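PDB 2J1L: Rho-related gtp-binding protein RHOD, which is a small guanine-nucleotide-binding protein of the Rho branch of the Ras family, modelled here with guanosine-5'-diphosphate and a magnesium ion. Local coordinates for residues Leu51-Asp56 and Asp194-Val199; Val108-Phe113 and Gln201-Val206. All coordinates share one frame; numbering follows the deposited sequence.

Contact 1 (Leu51-Asp56 and Asp194-Val199); sequences LMVFAD and DNVHAV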
loop_
_atom_site.group_PDB
_atom_site.type_symbol
_atom_site.label_atom_id
_atom_site.label_comp_id
_atom_site.label_asym_id
_atom_site.label_seq_id
_atom_site.Cartn_x
_atom_site.Cartn_y
_atom_site.Cartn_z
ATOM N N LEU A 51 3.818 2.369 -8.313
ATOM C CA LEU A 51 5.170 1.970 -8.679
ATOM C C LEU A 51 5.718 2.837 -9.768
ATOM O O LEU A 51 6.855 3.273 -9.689
ATOM C CB LEU A 51 5.184 0.513 -9.133
ATOM C CG LEU A 51 6.267 -0.286 -8.439
ATOM C CD1 LEU A 51 6.120 -1.765 -8.790
ATOM C CD2 LEU A 51 7.644 0.294 -8.818
ATOM N N MET A 52 4.896 3.099 -10.781
ATOM C CA MET A 52 5.282 3.989 -11.886
ATOM C C MET A 52 5.807 5.282 -11.338
ATOM O O MET A 52 6.927 5.669 -11.623
ATOM C CB MET A 52 4.093 4.362 -12.786
ATOM C CG MET A 52 3.349 3.210 -13.432
ATOM S SD MET A 52 4.437 2.088 -14.305
ATOM N N VAL A 53 4.976 5.961 -10.561
ATOM C CA VAL A 53 5.305 7.307 -10.126
ATOM C C VAL A 53 6.610 7.290 -9.359
ATOM O O VAL A 53 7.521 8.067 -9.620
ATOM C CB VAL A 53 4.191 7.890 -9.254
ATOM C CG1 VAL A 53 4.730 9.070 -8.428
ATOM C CG2 VAL A 53 2.974 8.279 -10.147
ATOM N N PHE A 54 6.705 6.359 -8.426
ATOM C CA PHE A 54 7.925 6.195 -7.659
ATOM C C PHE A 54 9.140 5.963 -8.576
ATOM O O PHE A 54 10.129 6.658 -8.471
ATOM C CB PHE A 54 7.766 5.054 -6.656
ATOM C CG PHE A 54 8.915 4.921 -5.719
ATOM C CD1 PHE A 54 9.340 6.007 -4.971
ATOM C CD2 PHE A 54 9.571 3.715 -5.578
ATOM C CE1 PHE A 54 10.419 5.905 -4.100
ATOM C CE2 PHE A 54 10.649 3.592 -4.699
ATOM C CZ PHE A 54 11.077 4.701 -3.960
ATOM N N ALA A 55 9.032 4.997 -9.486
ATOM C CA ALA A 55 10.108 4.685 -10.449
ATOM C C ALA A 55 10.348 5.831 -11.431
ATOM O O ALA A 55 11.414 6.431 -11.434
ATOM C CB ALA A 55 9.799 3.353 -11.220
ATOM N N ASP A 56 9.332 6.124 -12.239
ATOM C CA ASP A 56 9.395 7.092 -13.323
ATOM C C ASP A 56 9.973 8.421 -12.867
ATOM O O ASP A 56 11.157 8.676 -13.067
ATOM C CB ASP A 56 7.995 7.304 -13.902
ATOM N N ASP A 194 1.541 12.613 -4.644
ATOM C CA ASP A 194 1.380 13.082 -3.276
ATOM C C ASP A 194 1.718 11.958 -2.296
ATOM O O ASP A 194 1.004 10.971 -2.194
ATOM C CB ASP A 194 -0.059 13.586 -3.084
ATOM C CG ASP A 194 -0.338 14.105 -1.673
ATOM O OD1 ASP A 194 0.613 14.397 -0.914
ATOM O OD2 ASP A 194 -1.537 14.236 -1.333
ATOM N N ASN A 195 2.844 12.108 -1.614
ATOM C CA ASN A 195 3.229 11.250 -0.508
ATOM C C ASN A 195 3.668 9.843 -0.906
ATOM O O ASN A 195 3.730 8.940 -0.073
ATOM C CB ASN A 195 2.095 11.154 0.493
ATOM C CG ASN A 195 2.595 10.923 1.883
ATOM O OD1 ASN A 195 3.508 11.628 2.338
ATOM N ND2 ASN A 195 2.027 9.932 2.574
ATOM N N VAL A 196 4.007 9.668 -2.173
ATOM C CA VAL A 196 4.347 8.358 -2.712
ATOM C C VAL A 196 5.745 7.893 -2.268
ATOM O O VAL A 196 5.911 6.748 -1.820
ATOM C CB VAL A 196 4.192 8.357 -4.248
ATOM C CG1 VAL A 196 4.785 7.090 -4.857
ATOM C CG2 VAL A 196 2.689 8.508 -4.599
ATOM N N HIS A 197 6.732 8.772 -2.365
ATOM C CA HIS A 197 8.063 8.480 -1.841
ATOM C C HIS A 197 8.058 8.222 -0.354
ATOM O O HIS A 197 8.846 7.399 0.126
ATOM C CB HIS A 197 9.034 9.645 -2.078
ATOM C CG HIS A 197 9.464 9.786 -3.493
ATOM N ND1 HIS A 197 10.635 9.230 -3.965
ATOM C CD2 HIS A 197 8.882 10.414 -4.545
ATOM C CE1 HIS A 197 10.761 9.525 -5.252
ATOM N NE2 HIS A 197 9.715 10.250 -5.623
ATOM N N ALA A 198 7.237 8.967 0.381
ATOM C CA ALA A 198 7.125 8.747 1.814
ATOM C C ALA A 198 6.675 7.320 2.067
ATOM O O ALA A 198 7.224 6.660 2.932
ATOM C CB ALA A 198 6.161 9.736 2.468
ATOM N N VAL A 199 5.721 6.819 1.292
ATOM C CA VAL A 199 5.300 5.439 1.490
ATOM C C VAL A 199 6.486 4.484 1.408
ATOM O O VAL A 199 6.645 3.614 2.252
ATOM C CB VAL A 199 4.213 4.972 0.493
ATOM C CG1 VAL A 199 3.868 3.535 0.757
ATOM C CG2 VAL A 199 2.959 5.858 0.585
#
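Phe54 and His197 bring the two backbones closest, their CA atoms 6.3 Å apart, where the C-terminal turn of helix 47-55 meets the first turn of helix 196-209. Asn195 occupies the N-cap position of the second helix without a side-chain capping bond; its ND2 instead bonds to Glu187 O.

Val196 points toward the other helix and supplies the aliphatic half of the contact. Its CG1, held anti to the backbone N (chi1 169°), lies 4.0 Å from Phe54 CB and 4.1 Å from Val53 CG1, so a single methyl serves both residues. The Val53 and Val196 side chains cross at about a right angle. One residue further along each helix, Phe54 turns the edge of its ring to one face of the His197 imidazole in an offset edge-to-face pair, with centroids 5.0 Å apart and planes at 70°. Phe54 CD1 stands 3.6 Å above the imidazole plane, displaced toward the rim on the ND1 and CE1 side. Phe54 also stacks on Phe200 and reaches Leu84 and Ile86 of strand 80-88.

The chemistry is therefore apolar and aromatic: Phe54 is buried among hydrophobic neighbours while the face of the exposed His197 ring meets its edge, with Phe54 CE1 3.3 Å from His197 ND1, so the two helices are joined by van der Waals and ring contacts, with no polar bond between the segments.

Contact 2 (Val108-Phe113 and Gln201-Val206); sequences VLLLCF and QEAAEV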
loop_
_atom_site.group_PDB
_atom_site.type_symbol
_atom_site.label_atom_id
_atom_site.label_comp_id
_atom_site.label_asym_id
_atom_site.label_seq_id
_atom_site.Cartn_x
_atom_site.Cartn_y
_atom_site.Cartn_z
ATOM N N VAL A 108 8.986 -6.375 3.746
ATOM C CA VAL A 108 7.813 -5.633 4.198
ATOM C C VAL A 108 6.722 -5.720 3.148
ATOM O O VAL A 108 6.992 -5.753 1.940
ATOM C CB VAL A 108 8.135 -4.149 4.511
ATOM C CG1 VAL A 108 8.668 -3.427 3.283
ATOM C CG2 VAL A 108 6.900 -3.429 5.074
ATOM N N LEU A 109 5.489 -5.791 3.628
ATOM C CA LEU A 109 4.306 -5.970 2.794
ATOM C C LEU A 109 3.496 -4.709 2.860
ATOM O O LEU A 109 3.250 -4.195 3.966
ATOM C CB LEU A 109 3.444 -7.084 3.349
ATOM C CG LEU A 109 3.798 -8.516 2.982
ATOM C CD1 LEU A 109 2.958 -9.401 3.851
ATOM C CD2 LEU A 109 3.544 -8.803 1.498
ATOM N N LEU A 110 3.089 -4.211 1.695
ATOM C CA LEU A 110 2.194 -3.084 1.607
ATOM C C LEU A 110 0.872 -3.627 1.146
ATOM O O LEU A 110 0.725 -4.016 -0.010
ATOM C CB LEU A 110 2.701 -2.047 0.615
ATOM C CG LEU A 110 4.108 -1.459 0.855
ATOM C CD1 LEU A 110 4.428 -0.390 -0.217
ATOM C CD2 LEU A 110 4.227 -0.867 2.259
ATOM N N LEU A 111 -0.080 -3.699 2.072
ATOM C CA LEU A 111 -1.458 -4.045 1.772
ATOM C C LEU A 111 -2.192 -2.788 1.312
ATOM O O LEU A 111 -2.492 -1.927 2.120
ATOM C CB LEU A 111 -2.148 -4.608 3.010
ATOM C CG LEU A 111 -1.632 -5.926 3.576
ATOM C CD1 LEU A 111 -2.771 -6.649 4.350
ATOM C CD2 LEU A 111 -1.055 -6.848 2.488
ATOM N N CYS A 112 -2.499 -2.723 0.021
ATOM C CA CYS A 112 -3.044 -1.527 -0.626
ATOM C C CYS A 112 -4.552 -1.577 -0.843
ATOM O O CYS A 112 -5.112 -2.620 -1.160
ATOM C CB CYS A 112 -2.400 -1.365 -2.003
ATOM S SG CYS A 112 -0.623 -1.099 -1.917
ATOM N N PHE A 113 -5.206 -0.434 -0.694
ATOM C CA PHE A 113 -6.596 -0.328 -1.134
ATOM C C PHE A 113 -6.908 1.054 -1.713
ATOM O O PHE A 113 -6.214 2.014 -1.424
ATOM C CB PHE A 113 -7.539 -0.643 0.012
ATOM C CG PHE A 113 -7.528 0.387 1.092
ATOM C CD1 PHE A 113 -6.617 0.301 2.145
ATOM C CD2 PHE A 113 -8.431 1.443 1.064
ATOM C CE1 PHE A 113 -6.614 1.245 3.140
ATOM C CE2 PHE A 113 -8.434 2.382 2.064
ATOM C CZ PHE A 113 -7.518 2.291 3.104
ATOM N N GLN A 201 9.691 5.118 1.693
ATOM C CA GLN A 201 10.685 5.402 2.714
ATOM C C GLN A 201 10.298 4.812 4.061
ATOM O O GLN A 201 11.147 4.270 4.763
ATOM C CB GLN A 201 10.878 6.912 2.875
ATOM C CG GLN A 201 11.916 7.481 1.951
ATOM C CD GLN A 201 12.134 8.937 2.190
ATOM O OE1 GLN A 201 13.166 9.328 2.732
ATOM N NE2 GLN A 201 11.166 9.762 1.803
ATOM N N GLU A 202 9.035 4.960 4.441
ATOM C CA GLU A 202 8.519 4.272 5.622
ATOM C C GLU A 202 8.686 2.777 5.467
ATOM O O GLU A 202 9.176 2.103 6.361
ATOM C CB GLU A 202 7.046 4.570 5.835
ATOM C CG GLU A 202 6.810 5.567 6.960
ATOM C CD GLU A 202 7.218 5.008 8.320
ATOM O OE1 GLU A 202 6.485 4.147 8.871
ATOM O OE2 GLU A 202 8.281 5.435 8.831
ATOM N N ALA A 203 8.269 2.270 4.316
ATOM C CA ALA A 203 8.457 0.872 3.973
ATOM C C ALA A 203 9.902 0.427 4.292
ATOM O O ALA A 203 10.124 -0.510 5.065
ATOM C CB ALA A 203 8.122 0.664 2.496
ATOM N N ALA A 204 10.878 1.130 3.723
ATOM C CA ALA A 204 12.292 0.847 3.966
ATOM C C ALA A 204 12.662 0.895 5.451
ATOM O O ALA A 204 13.303 -0.011 5.955
ATOM C CB ALA A 204 13.148 1.829 3.187
ATOM N N GLU A 205 12.266 1.960 6.138
ATOM C CA GLU A 205 12.587 2.118 7.554
ATOM C C GLU A 205 12.021 0.926 8.329
ATOM O O GLU A 205 12.740 0.247 9.074
ATOM C CB GLU A 205 12.067 3.468 8.105
ATOM C CG GLU A 205 13.067 4.638 7.904
ATOM C CD GLU A 205 12.466 6.074 8.025
ATOM O OE1 GLU A 205 11.472 6.404 7.335
ATOM O OE2 GLU A 205 13.037 6.896 8.785
ATOM N N VAL A 206 10.743 0.643 8.106
ATOM C CA VAL A 206 10.098 -0.498 8.744
ATOM C C VAL A 206 10.825 -1.834 8.457
ATOM O O VAL A 206 11.112 -2.586 9.389
ATOM C CB VAL A 206 8.622 -0.577 8.347
ATOM C CG1 VAL A 206 7.997 -1.876 8.844
ATOM C CG2 VAL A 206 7.886 0.637 8.908
#
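Val108 and Ala203 form the middle of this buried contact, their CA atoms 6.5 Å apart. Val108 points at the helix and divides its two methyls between successive turns. CG1 stands between the backbone N and the carbonyl carbon (chi1 60°) and packs against Ala203, 3.7 Å from its carbonyl O and 4.2 Å from its CB. The other branch, CG2, goes to Val206 one turn further on, meeting Val206 CG1 at 4.2 Å. Val206 in turn points back toward the strand, its CG1 lying anti to the backbone N.

Leu110, two residues along the strand, reaches the Ala203 methyl from a different direction: its CD2 lies 4.2 Å from Ala203 CB. That single methyl of Ala203 is thus touched by both strand residues, and its small size is consistent with the close approach of the helix backbone to Val108.

Further out, the strand is fixed by its neighbours. Val108 and Leu110 share backbone hydrogen bonds with Val38 of strand 34-41, and the Leu110 side chain also rests on Leu39 and on Val144 of strand 141-146. Val206 reaches Pro140, which leads into that same strand. The odd-numbered neighbours Leu109 and Leu111 face the other side of the sheet, against Val132 and Trp128 of helix 118-135.

Strand and helix axes approach to 8.8 Å and run at 144° to one another, closer to antiparallel than to perpendicular. This is the layered packing of the Ras-like G domain, an alpha/beta fold in which a central, largely parallel sheet is covered by helices on both faces, here with the C-terminal helix 196-209 on one face and helix 118-135 on the other.

How the contacts relate
From the N terminus, strand 34-41 leads through the nucleotide-binding loop into helix 47-55, whose last turn provides the first half of contact 1. The chain then builds strands 69-77 and 80-88 and reaches strand 106-114, the first half of contact 2. Both partners wait on helix 196-209, so contact 1 closes a loop of 137 residues and contact 2 one of 87. The segments alternate along the chain, so the loops cross rather than nest. The helix start is tied to helix 47-55 and its later turns to a central strand; the two sites, centres 12 Å apart, meet where Val199 CG1 packs 4.1 Å from Leu110 CD1.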